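Long-range contacts in periplasmic binding protein (Agrobacterium tumefaciens str. B6, PDB 5L9G), which binds the opine mannopine in its central pocket and probably hands it to an ABC transporter for uptake: residues G30-A35 with N284-A289; K46-T51 with A266-K271; S119-L124 with I224-R229. All blocks are in the same frame, centred on the assembly; numbering follows the deposited sequence.

Contact 1 of 3, residues G30-A35 with N284-A289; sequences GGWQEA and NSFATA. With MO0 (mannopine), chain C.
The ring of F286 rests on the early part of helix 30-48, where both segments line the mannopine pocket of this periplasmic binding protein fold. The tight part lies beneath the ring. W32 CA sits 3.9 Å from the F286 centroid and 14° off the ring normal, a CH-pi contact over the face. Backbone also reaches the ring, with G31 C 3.6 Å from F286 CD1. Because G31 carries no side chain, the phenyl group can come down directly on the main chain. F286 gets there with CG turned away from its own backbone N (chi1 -169°), which carries the ring out of the loop and onto the helix; its CZ then lies 3.7 Å from W32 CB. Toward solvent the contact thins to a single pair, A35 CB on F286 CB at 3.6 Å, close but between partly exposed residues, and N284 and S285, which lead into F286, are exposed. The two segments share no hydrogen bond, so apolar and CH-pi contacts join them directly, while the ligand bridges them on the inner side. There the W32 indole spreads one face over the mannopine chain, with the ligand's CG 3.4 Å above the centre of the ring plane. A hydrogen bond from W32 NE1 to Q78 OE1 helps to fix the rotation of the indole. Mannopine OE1 lies in the plane of the F286 ring, at its edge, and accepts a hydrogen bond of 2.7 Å from T288 OG1.

Contact 2 of 3, residues K46-T51 with A266-K271; sequences KALNIT and AMRFLK
L48 and F269 bring the two backbones nearest, their CA atoms 7.5 Å apart, where helix 30-48 runs out opposite helix 263-273. The end of the first helix is a Schellman motif: N49 has positive phi (59°), and its N bonds back to K46 O at 3.2 Å. This turn sends the N49 CB away from the second helix, while the CB atoms of L48 and I50, before and after it, point toward that helix. I50 CG1 lies between its backbone N and carbonyl carbon (chi1 69°) and carries CD1 over one face of the F269 ring, 3.9 Å from the centroid and 21° off the normal, a CH-pi contact offset toward the rim. L48 CD1 packs against the helix backbone, 3.7 Å from F269 CA. R268 closes the outer, more exposed edge. Its chain, bent at chi3, runs past L48 and I50 in the reverse direction to theirs, so the guanidinium nitrogens meet methyl groups: NH1 lies 3.6 Å from L48 CD2, and NH2 3.5 Å from I50 CG2. The F269 side chain also touches W41, A44 and A45 of helix 30-48. On the far side of helix 263-273, A266, M267 and L270 pack on strand 240-256, while T51 pairs by backbone with V23 as the chain enters strand 52-56.

Contact 3 of 3, residues S119-L124 with I224-R229; sequences SNYSTL and ITWGGR. With MO0 (mannopine), chain C.
Strands 119-124 and 224-226 run antiparallel, their directions 166° apart, with T123 and W226 as a non-hydrogen-bonded pair and L124 and T225 as a hydrogen-bonded one. L124 N donates to T225 O at 2.8 Å, and T225 N returns the bond to L124 O at 3.0 Å. The ladder carries on past the end of the second strand, because G227 N, in the first turn of helix 227-235, donates to S122 O at 3.0 Å. L124 CD2 packs on G227 CA there, and the absence of a side chain at G227 leaves the leucine that approach. On the other sheet face Y121, T123 and W226 gather. With Y121 CG placed between its backbone N and carbonyl carbon (chi1 63°), the ring meets both W226 and the ligand. Its edge is directed at the face of the W226 five-membered ring in an offset edge-to-face pair, centroids 5.3 Å apart and planes at 90°. This strand-to-helix junction, with W226 at the N-cap position, forms part of the ligand cleft characteristic of periplasmic binding proteins. Mannopine CAK lies over one face of the W226 ring and mannopine CB over one face of the Y121 ring, both offset toward the rim. T123 OG1 and W226 NE1 both bind one water: the hydroxyl is 2.8 Å from its oxygen, while the indole N-H donates to it at 3.0 Å. W205 and W156 bring further edge-to-face contacts to W226. From the helix, R229 presents the edge of its guanidinium to the mannopine carboxylate. R229 NE donates to mannopine OXT at 2.7 Å, and R229 NH2 to mannopine O at 2.9 Å, while NH2 also bonds to G29 O. At the far end of the first strand, S119 OG accepts a hydrogen bond from the ligand's amide NE2.

In the fold
Contacts 1 and 3 build one side of the mannopine site together. Their centres lie 11 Å apart and they touch directly: A289 O is 2.9 Å from N120 N, a probable hydrogen bond, and W32 CB packs 3.4 Å from R229 NH2. Each reaches the ligand's glutamine-derived end, contact 1 through T288 and W32, contact 3 through S119 and R229, while D252, D83, G80 and Q58 also hydrogen-bond to the ligand. Contact 2 stands apart, with its centre about 20 Å from that of contact 1 and about 28 Å from that of contact 3. Helix 30-48 joins it to the pocket: its first residues belong to contact 1, its last turn and the residues just after it to contact 2.

Contact 1 of 3, residues G30-A35 with N284-A289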
loop_
_atom_site.group_PDB
_atom_site.type_symbol
_atom_site.label_atom_id
_atom_site.label_comp_id
_atom_site.label_asym_id
_atom_site.label_seq_id
_atom_site.Cartn_x
_atom_site.Cartn_y
_atom_site.Cartn_z
ATOM N N GLY A 30 1.053 11.855 5.438
ATOM C CA GLY A 30 2.458 11.626 5.747
ATOM C C GLY A 30 3.389 11.753 4.555
ATOM O O GLY A 30 3.048 12.431 3.562
ATOM N N GLY A 31 4.550 11.083 4.668
ATOM C CA GLY A 31 5.625 11.115 3.673
ATOM C C GLY A 31 5.191 10.719 2.267
ATOM O O GLY A 31 5.675 11.284 1.272
ATOM N N TRP A 32 4.288 9.741 2.180
ATOM C CA TRP A 32 3.767 9.256 0.902
ATOM C C TRP A 32 2.938 10.330 0.196
ATOM O O TRP A 32 3.144 10.559 -1.001
ATOM C CB TRP A 32 2.989 7.943 1.098
ATOM C CG TRP A 32 2.160 7.471 -0.075
ATOM C CD1 TRP A 32 0.859 7.065 -0.030
ATOM C CD2 TRP A 32 2.582 7.313 -1.451
ATOM N NE1 TRP A 32 0.446 6.648 -1.276
ATOM C CE2 TRP A 32 1.483 6.782 -2.167
ATOM C CE3 TRP A 32 3.783 7.568 -2.146
ATOM C CZ2 TRP A 32 1.528 6.538 -3.560
ATOM C CZ3 TRP A 32 3.824 7.342 -3.526
ATOM C CH2 TRP A 32 2.718 6.811 -4.214
ATOM N N GLN A 33 2.026 11.017 0.938
ATOM C CA GLN A 33 1.202 12.091 0.354
ATOM C C GLN A 33 2.080 13.261 -0.051
ATOM O O GLN A 33 1.859 13.849 -1.117
ATOM C CB GLN A 33 0.088 12.536 1.295
ATOM C CG GLN A 33 -0.849 13.581 0.645
ATOM C CD GLN A 33 -2.290 13.388 1.005
ATOM O OE1 GLN A 33 -2.709 12.288 1.393
ATOM N NE2 GLN A 33 -3.082 14.451 0.871
ATOM N N GLU A 34 3.092 13.578 0.778
ATOM C CA GLU A 34 4.046 14.645 0.497
ATOM C C GLU A 34 4.837 14.362 -0.785
ATOM O O GLU A 34 5.014 15.268 -1.603
ATOM C CB GLU A 34 4.963 14.907 1.709
ATOM C CG GLU A 34 4.190 15.541 2.856
ATOM C CD GLU A 34 4.873 15.613 4.212
ATOM O OE1 GLU A 34 6.109 15.419 4.275
ATOM O OE2 GLU A 34 4.174 15.895 5.212
ATOM N N ALA A 35 5.254 13.111 -0.988
ATOM C CA ALA A 35 5.977 12.703 -2.196
ATOM C C ALA A 35 5.095 12.875 -3.443
ATOM O O ALA A 35 5.554 13.414 -4.447
ATOM C CB ALA A 35 6.436 11.267 -2.075
ATOM N N ASN A 284 12.327 10.715 -5.278
ATOM C CA ASN A 284 13.432 11.651 -4.982
ATOM C C ASN A 284 13.886 11.627 -3.516
ATOM O O ASN A 284 15.094 11.613 -3.246
ATOM C CB ASN A 284 13.130 13.058 -5.453
ATOM C CG ASN A 284 13.284 13.182 -6.953
ATOM O OD1 ASN A 284 13.635 12.212 -7.646
ATOM N ND2 ASN A 284 12.992 14.360 -7.492
ATOM N N SER A 285 12.942 11.548 -2.591
ATOM C CA SER A 285 13.305 11.426 -1.174
ATOM C C SER A 285 12.613 10.209 -0.565
ATOM O O SER A 285 13.259 9.444 0.171
ATOM C CB SER A 285 12.972 12.706 -0.410
ATOM O OG SER A 285 11.641 13.122 -0.670
ATOM N N PHE A 286 11.315 10.014 -0.892
ATOM C CA PHE A 286 10.499 8.913 -0.363
ATOM C C PHE A 286 10.799 7.589 -1.071
ATOM O O PHE A 286 10.863 7.555 -2.293
ATOM C CB PHE A 286 9.008 9.280 -0.420
ATOM C CG PHE A 286 8.094 8.337 0.333
ATOM C CD1 PHE A 286 7.935 8.446 1.714
ATOM C CD2 PHE A 286 7.375 7.354 -0.339
ATOM C CE1 PHE A 286 7.074 7.573 2.407
ATOM C CE2 PHE A 286 6.516 6.487 0.355
ATOM C CZ PHE A 286 6.375 6.603 1.720
ATOM N N ALA A 287 10.984 6.507 -0.300
ATOM C CA ALA A 287 11.329 5.203 -0.844
ATOM C C ALA A 287 10.099 4.511 -1.442
ATOM O O ALA A 287 9.368 3.786 -0.758
ATOM C CB ALA A 287 11.997 4.327 0.210
ATOM N N THR A 288 9.853 4.816 -2.721
ATOM C CA THR A 288 8.788 4.201 -3.518
ATOM C C THR A 288 9.366 3.866 -4.902
ATOM O O THR A 288 10.533 4.175 -5.152
ATOM C CB THR A 288 7.532 5.079 -3.550
ATOM O OG1 THR A 288 6.491 4.316 -4.177
ATOM C CG2 THR A 288 7.757 6.396 -4.299
ATOM N N ALA A 289 8.566 3.225 -5.782
ATOM C CA ALA A 289 8.999 2.865 -7.128
ATOM C C ALA A 289 7.959 3.368 -8.118
ATOM O O ALA A 289 6.800 3.022 -7.959
ATOM C CB ALA A 289 9.139 1.352 -7.253
HETATM O OAB MO0 C . -7.135 1.742 -0.923
HETATM C CAF MO0 C . -7.210 2.541 0.227
HETATM C CAG MO0 C . -5.974 2.449 1.102
HETATM O OAC MO0 C . -6.108 1.405 2.002
HETATM C CAH MO0 C . -4.668 2.441 0.345
HETATM O OAM MO0 C . -4.560 3.529 -0.496
HETATM C CAI MO0 C . -3.412 2.291 1.203
HETATM O OAD MO0 C . -3.277 3.364 2.085
HETATM C CAJ MO0 C . -2.181 2.054 0.377
HETATM O OAE MO0 C . -2.354 0.896 -0.388
HETATM C CAK MO0 C . -0.871 2.010 1.177
HETATM N N MO0 C . 0.101 2.916 0.552
HETATM C CA MO0 C . 1.467 2.767 1.111
HETATM C C MO0 C . 1.766 3.902 2.060
HETATM O O MO0 C . 0.854 4.699 2.370
HETATM C CB MO0 C . 2.536 2.652 0.050
HETATM C CG MO0 C . 2.873 3.981 -0.592
HETATM C CD MO0 C . 3.514 3.847 -1.928
HETATM O OE1 MO0 C . 4.906 3.984 -2.002
HETATM N NE2 MO0 C . 2.883 3.634 -2.977
HETATM O OXT MO0 C . 2.908 4.027 2.605
#

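Contact 2 of 3, residues K46-T51 with A266-K271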
loop_
_atom_site.group_PDB
_atom_site.type_symbol
_atom_site.label_atom_id
_atom_site.label_comp_id
_atom_site.label_asym_id
_atom_site.label_seq_id
_atom_site.Cartn_x
_atom_site.Cartn_y
_atom_site.Cartn_z
ATOM N N LYS A 46 0.438 22.764 -12.187
ATOM C CA LYS A 46 1.139 23.958 -12.704
ATOM C C LYS A 46 1.117 23.936 -14.250
ATOM O O LYS A 46 0.776 24.935 -14.879
ATOM C CB LYS A 46 2.596 24.004 -12.190
ATOM C CG LYS A 46 3.293 25.345 -12.445
ATOM C CD LYS A 46 4.783 25.185 -12.726
ATOM C CE LYS A 46 5.642 25.481 -11.519
ATOM N NZ LYS A 46 7.083 25.539 -11.875
ATOM N N ALA A 47 1.439 22.769 -14.848
ATOM C CA ALA A 47 1.453 22.565 -16.298
ATOM C C ALA A 47 0.078 22.748 -16.944
ATOM O O ALA A 47 0.006 23.309 -18.046
ATOM C CB ALA A 47 2.013 21.195 -16.626
ATOM N N LEU A 48 -1.010 22.299 -16.271
ATOM C CA LEU A 48 -2.372 22.439 -16.813
ATOM C C LEU A 48 -3.004 23.781 -16.444
ATOM O O LEU A 48 -4.103 24.082 -16.914
ATOM C CB LEU A 48 -3.303 21.312 -16.333
ATOM C CG LEU A 48 -2.949 19.876 -16.671
ATOM C CD1 LEU A 48 -3.743 18.942 -15.803
ATOM C CD2 LEU A 48 -3.192 19.566 -18.142
ATOM N N ASN A 49 -2.337 24.540 -15.555
ATOM C CA ASN A 49 -2.784 25.824 -15.007
ATOM C C ASN A 49 -4.148 25.656 -14.281
ATOM O O ASN A 49 -5.134 26.337 -14.585
ATOM C CB ASN A 49 -2.759 26.934 -16.079
ATOM C CG ASN A 49 -2.976 28.306 -15.527
ATOM O OD1 ASN A 49 -2.198 28.804 -14.707
ATOM N ND2 ASN A 49 -4.101 28.877 -15.886
ATOM N N ILE A 50 -4.190 24.683 -13.351
ATOM C CA ILE A 50 -5.374 24.355 -12.542
ATOM C C ILE A 50 -5.044 24.451 -11.040
ATOM O O ILE A 50 -3.868 24.408 -10.665
ATOM C CB ILE A 50 -6.004 22.975 -12.924
ATOM C CG1 ILE A 50 -5.098 21.791 -12.527
ATOM C CG2 ILE A 50 -6.415 22.905 -14.405
ATOM C CD1 ILE A 50 -5.845 20.498 -12.175
ATOM N N THR A 51 -6.078 24.586 -10.190
ATOM C CA THR A 51 -5.922 24.629 -8.736
ATOM C C THR A 51 -6.514 23.360 -8.140
ATOM O O THR A 51 -7.495 22.826 -8.668
ATOM C CB THR A 51 -6.530 25.895 -8.111
ATOM O OG1 THR A 51 -7.934 25.949 -8.412
ATOM C CG2 THR A 51 -5.814 27.163 -8.545
ATOM N N ALA A 266 -10.627 16.572 -13.196
ATOM C CA ALA A 266 -9.933 15.480 -12.508
ATOM C C ALA A 266 -9.349 14.474 -13.515
ATOM O O ALA A 266 -8.225 14.016 -13.327
ATOM C CB ALA A 266 -10.876 14.777 -11.545
ATOM N N MET A 267 -10.092 14.166 -14.603
ATOM C CA MET A 267 -9.642 13.263 -15.666
ATOM C C MET A 267 -8.361 13.818 -16.333
ATOM O O MET A 267 -7.385 13.075 -16.483
ATOM C CB MET A 267 -10.774 13.029 -16.695
ATOM C CG MET A 267 -10.656 11.731 -17.446
ATOM S SD MET A 267 -11.097 10.258 -16.478
ATOM C CE MET A 267 -12.856 10.281 -16.634
ATOM N N ARG A 268 -8.356 15.131 -16.672
ATOM C CA ARG A 268 -7.216 15.820 -17.298
ATOM C C ARG A 268 -6.017 15.804 -16.351
ATOM O O ARG A 268 -4.891 15.571 -16.785
ATOM C CB ARG A 268 -7.554 17.289 -17.638
ATOM C CG ARG A 268 -8.627 17.501 -18.685
ATOM C CD ARG A 268 -8.477 18.855 -19.383
ATOM N NE ARG A 268 -8.492 19.987 -18.452
ATOM C CZ ARG A 268 -7.523 20.895 -18.344
ATOM N NH1 ARG A 268 -6.438 20.812 -19.104
ATOM N NH2 ARG A 268 -7.638 21.899 -17.486
ATOM N N PHE A 269 -6.272 16.053 -15.058
ATOM C CA PHE A 269 -5.260 16.110 -14.000
ATOM C C PHE A 269 -4.588 14.741 -13.824
ATOM O O PHE A 269 -3.354 14.644 -13.848
ATOM C CB PHE A 269 -5.903 16.626 -12.703
ATOM C CG PHE A 269 -4.973 17.012 -11.568
ATOM C CD1 PHE A 269 -3.662 17.419 -11.820
ATOM C CD2 PHE A 269 -5.437 17.059 -10.261
ATOM C CE1 PHE A 269 -2.818 17.821 -10.768
ATOM C CE2 PHE A 269 -4.588 17.445 -9.211
ATOM C CZ PHE A 269 -3.285 17.820 -9.473
ATOM N N LEU A 270 -5.408 13.673 -13.758
ATOM C CA LEU A 270 -4.923 12.292 -13.655
ATOM C C LEU A 270 -4.100 11.885 -14.885
ATOM O O LEU A 270 -3.057 11.262 -14.716
ATOM C CB LEU A 270 -6.085 11.313 -13.408
ATOM C CG LEU A 270 -5.731 9.811 -13.353
ATOM C CD1 LEU A 270 -4.637 9.519 -12.336
ATOM C CD2 LEU A 270 -6.957 8.973 -13.112
ATOM N N LYS A 271 -4.534 12.266 -16.104
ATOM C CA LYS A 271 -3.795 11.953 -17.340
ATOM C C LYS A 271 -2.409 12.623 -17.273
ATOM O O LYS A 271 -1.388 11.954 -17.467
ATOM C CB LYS A 271 -4.574 12.420 -18.594
ATOM C CG LYS A 271 -3.916 12.016 -19.911
ATOM C CD LYS A 271 -4.832 12.240 -21.127
ATOM C CE LYS A 271 -4.217 11.664 -22.378
ATOM N NZ LYS A 271 -5.243 11.304 -23.395
#

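Contact 3 of 3, residues S119-L124 with I224-R229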
loop_
_atom_site.group_PDB
_atom_site.type_symbol
_atom_site.label_atom_id
_atom_site.label_comp_id
_atom_site.label_asym_id
_atom_site.label_seq_id
_atom_site.Cartn_x
_atom_site.Cartn_y
_atom_site.Cartn_z
ATOM N N SER A 119 2.498 3.632 -8.530
ATOM C CA SER A 119 3.698 3.105 -7.875
ATOM C C SER A 119 3.584 1.652 -7.458
ATOM O O SER A 119 2.482 1.106 -7.360
ATOM C CB SER A 119 3.985 3.925 -6.602
ATOM O OG SER A 119 2.891 3.825 -5.705
ATOM N N ASN A 120 4.749 1.052 -7.175
ATOM C CA ASN A 120 4.906 -0.234 -6.518
ATOM C C ASN A 120 5.569 0.056 -5.169
ATOM O O ASN A 120 6.408 0.961 -5.057
ATOM C CB ASN A 120 5.722 -1.247 -7.318
ATOM C CG ASN A 120 4.984 -1.707 -8.544
ATOM O OD1 ASN A 120 3.879 -2.261 -8.479
ATOM N ND2 ASN A 120 5.536 -1.416 -9.693
ATOM N N TYR A 121 5.183 -0.712 -4.160
ATOM C CA TYR A 121 5.687 -0.620 -2.792
ATOM C C TYR A 121 5.667 -2.030 -2.182
ATOM O O TYR A 121 5.163 -2.967 -2.806
ATOM C CB TYR A 121 4.815 0.345 -1.972
ATOM C CG TYR A 121 3.381 -0.115 -1.821
ATOM C CD1 TYR A 121 2.441 0.114 -2.827
ATOM C CD2 TYR A 121 2.957 -0.771 -0.666
ATOM C CE1 TYR A 121 1.125 -0.322 -2.699
ATOM C CE2 TYR A 121 1.641 -1.199 -0.523
ATOM C CZ TYR A 121 0.727 -0.955 -1.535
ATOM O OH TYR A 121 -0.567 -1.358 -1.393
ATOM N N SER A 122 6.189 -2.166 -0.966
ATOM C CA SER A 122 6.207 -3.462 -0.281
ATOM C C SER A 122 5.577 -3.336 1.094
ATOM O O SER A 122 5.750 -2.308 1.763
ATOM C CB SER A 122 7.638 -3.977 -0.127
ATOM O OG SER A 122 8.310 -4.206 -1.355
ATOM N N THR A 123 4.843 -4.374 1.502
ATOM C CA THR A 123 4.309 -4.536 2.856
ATOM C C THR A 123 5.312 -5.525 3.448
ATOM O O THR A 123 5.341 -6.686 3.035
ATOM C CB THR A 123 2.888 -5.066 2.825
ATOM O OG1 THR A 123 2.062 -4.110 2.153
ATOM C CG2 THR A 123 2.350 -5.315 4.209
ATOM N N LEU A 124 6.197 -5.039 4.327
ATOM C CA LEU A 124 7.338 -5.821 4.784
ATOM C C LEU A 124 7.528 -5.837 6.299
ATOM O O LEU A 124 6.871 -5.086 7.010
ATOM C CB LEU A 124 8.636 -5.304 4.054
ATOM C CG LEU A 124 8.934 -3.780 4.116
ATOM C CD1 LEU A 124 9.321 -3.325 5.541
ATOM C CD2 LEU A 124 10.089 -3.422 3.177
ATOM N N ILE A 224 4.773 -5.044 10.736
ATOM C CA ILE A 224 4.552 -5.242 9.313
ATOM C C ILE A 224 3.938 -3.933 8.832
ATOM O O ILE A 224 2.827 -3.568 9.247
ATOM C CB ILE A 224 3.671 -6.454 8.939
ATOM C CG1 ILE A 224 4.289 -7.778 9.448
ATOM C CG2 ILE A 224 3.492 -6.480 7.397
ATOM C CD1 ILE A 224 3.299 -8.958 9.484
ATOM N N THR A 225 4.671 -3.214 7.981
ATOM C CA THR A 225 4.166 -1.953 7.410
ATOM C C THR A 225 4.845 -1.712 6.039
ATOM O O THR A 225 5.566 -2.572 5.525
ATOM C CB THR A 225 4.251 -0.766 8.429
ATOM O OG1 THR A 225 3.517 0.367 7.930
ATOM C CG2 THR A 225 5.698 -0.364 8.754
ATOM N N TRP A 226 4.592 -0.542 5.467
ATOM C CA TRP A 226 5.038 -0.180 4.126
ATOM C C TRP A 226 6.484 0.326 4.114
ATOM O O TRP A 226 6.879 1.111 4.973
ATOM C CB TRP A 226 4.011 0.797 3.509
ATOM C CG TRP A 226 2.611 0.213 3.583
ATOM C CD1 TRP A 226 2.218 -1.013 3.123
ATOM C CD2 TRP A 226 1.429 0.856 4.085
ATOM N NE1 TRP A 226 0.865 -1.197 3.348
ATOM C CE2 TRP A 226 0.348 -0.048 3.903
ATOM C CE3 TRP A 226 1.172 2.106 4.685
ATOM C CZ2 TRP A 226 -0.949 0.240 4.329
ATOM C CZ3 TRP A 226 -0.139 2.433 5.018
ATOM C CH2 TRP A 226 -1.184 1.506 4.848
ATOM N N GLY A 227 7.260 -0.179 3.150
ATOM C CA GLY A 227 8.694 0.087 3.011
ATOM C C GLY A 227 9.106 1.548 3.058
ATOM O O GLY A 227 10.131 1.891 3.652
ATOM N N GLY A 228 8.327 2.403 2.385
ATOM C CA GLY A 228 8.628 3.841 2.355
ATOM C C GLY A 228 8.514 4.478 3.730
ATOM O O GLY A 228 9.370 5.276 4.124
ATOM N N ARG A 229 7.495 4.070 4.489
ATOM C CA ARG A 229 7.287 4.559 5.864
ATOM C C ARG A 229 8.452 4.119 6.749
ATOM O O ARG A 229 8.973 4.918 7.539
ATOM C CB ARG A 229 5.954 4.039 6.436
ATOM C CG ARG A 229 4.724 4.309 5.546
ATOM C CD ARG A 229 4.466 5.806 5.257
ATOM N NE ARG A 229 3.211 5.968 4.511
ATOM C CZ ARG A 229 2.403 7.021 4.615
ATOM N NH1 ARG A 229 2.722 8.040 5.415
ATOM N NH2 ARG A 229 1.265 7.062 3.930
HETATM O OAB MO0 C . -7.135 1.742 -0.923
HETATM C CAF MO0 C . -7.210 2.541 0.227
HETATM C CAG MO0 C . -5.974 2.449 1.102
HETATM O OAC MO0 C . -6.108 1.405 2.002
HETATM C CAH MO0 C . -4.668 2.441 0.345
HETATM O OAM MO0 C . -4.560 3.529 -0.496
HETATM C CAI MO0 C . -3.412 2.291 1.203
HETATM O OAD MO0 C . -3.277 3.364 2.085
HETATM C CAJ MO0 C . -2.181 2.054 0.377
HETATM O OAE MO0 C . -2.354 0.896 -0.388
HETATM C CAK MO0 C . -0.871 2.010 1.177
HETATM N N MO0 C . 0.101 2.916 0.552
HETATM C CA MO0 C . 1.467 2.767 1.111
HETATM C C MO0 C . 1.766 3.902 2.060
HETATM O O MO0 C . 0.854 4.699 2.370
HETATM C CB MO0 C . 2.536 2.652 0.050
HETATM C CG MO0 C . 2.873 3.981 -0.592
HETATM C CD MO0 C . 3.514 3.847 -1.928
HETATM O OE1 MO0 C . 4.906 3.984 -2.002
HETATM N NE2 MO0 C . 2.883 3.634 -2.977
HETATM O OXT MO0 C . 2.908 4.027 2.605
HETATM O O HOH W 1 -0.613 -3.824 2.959
#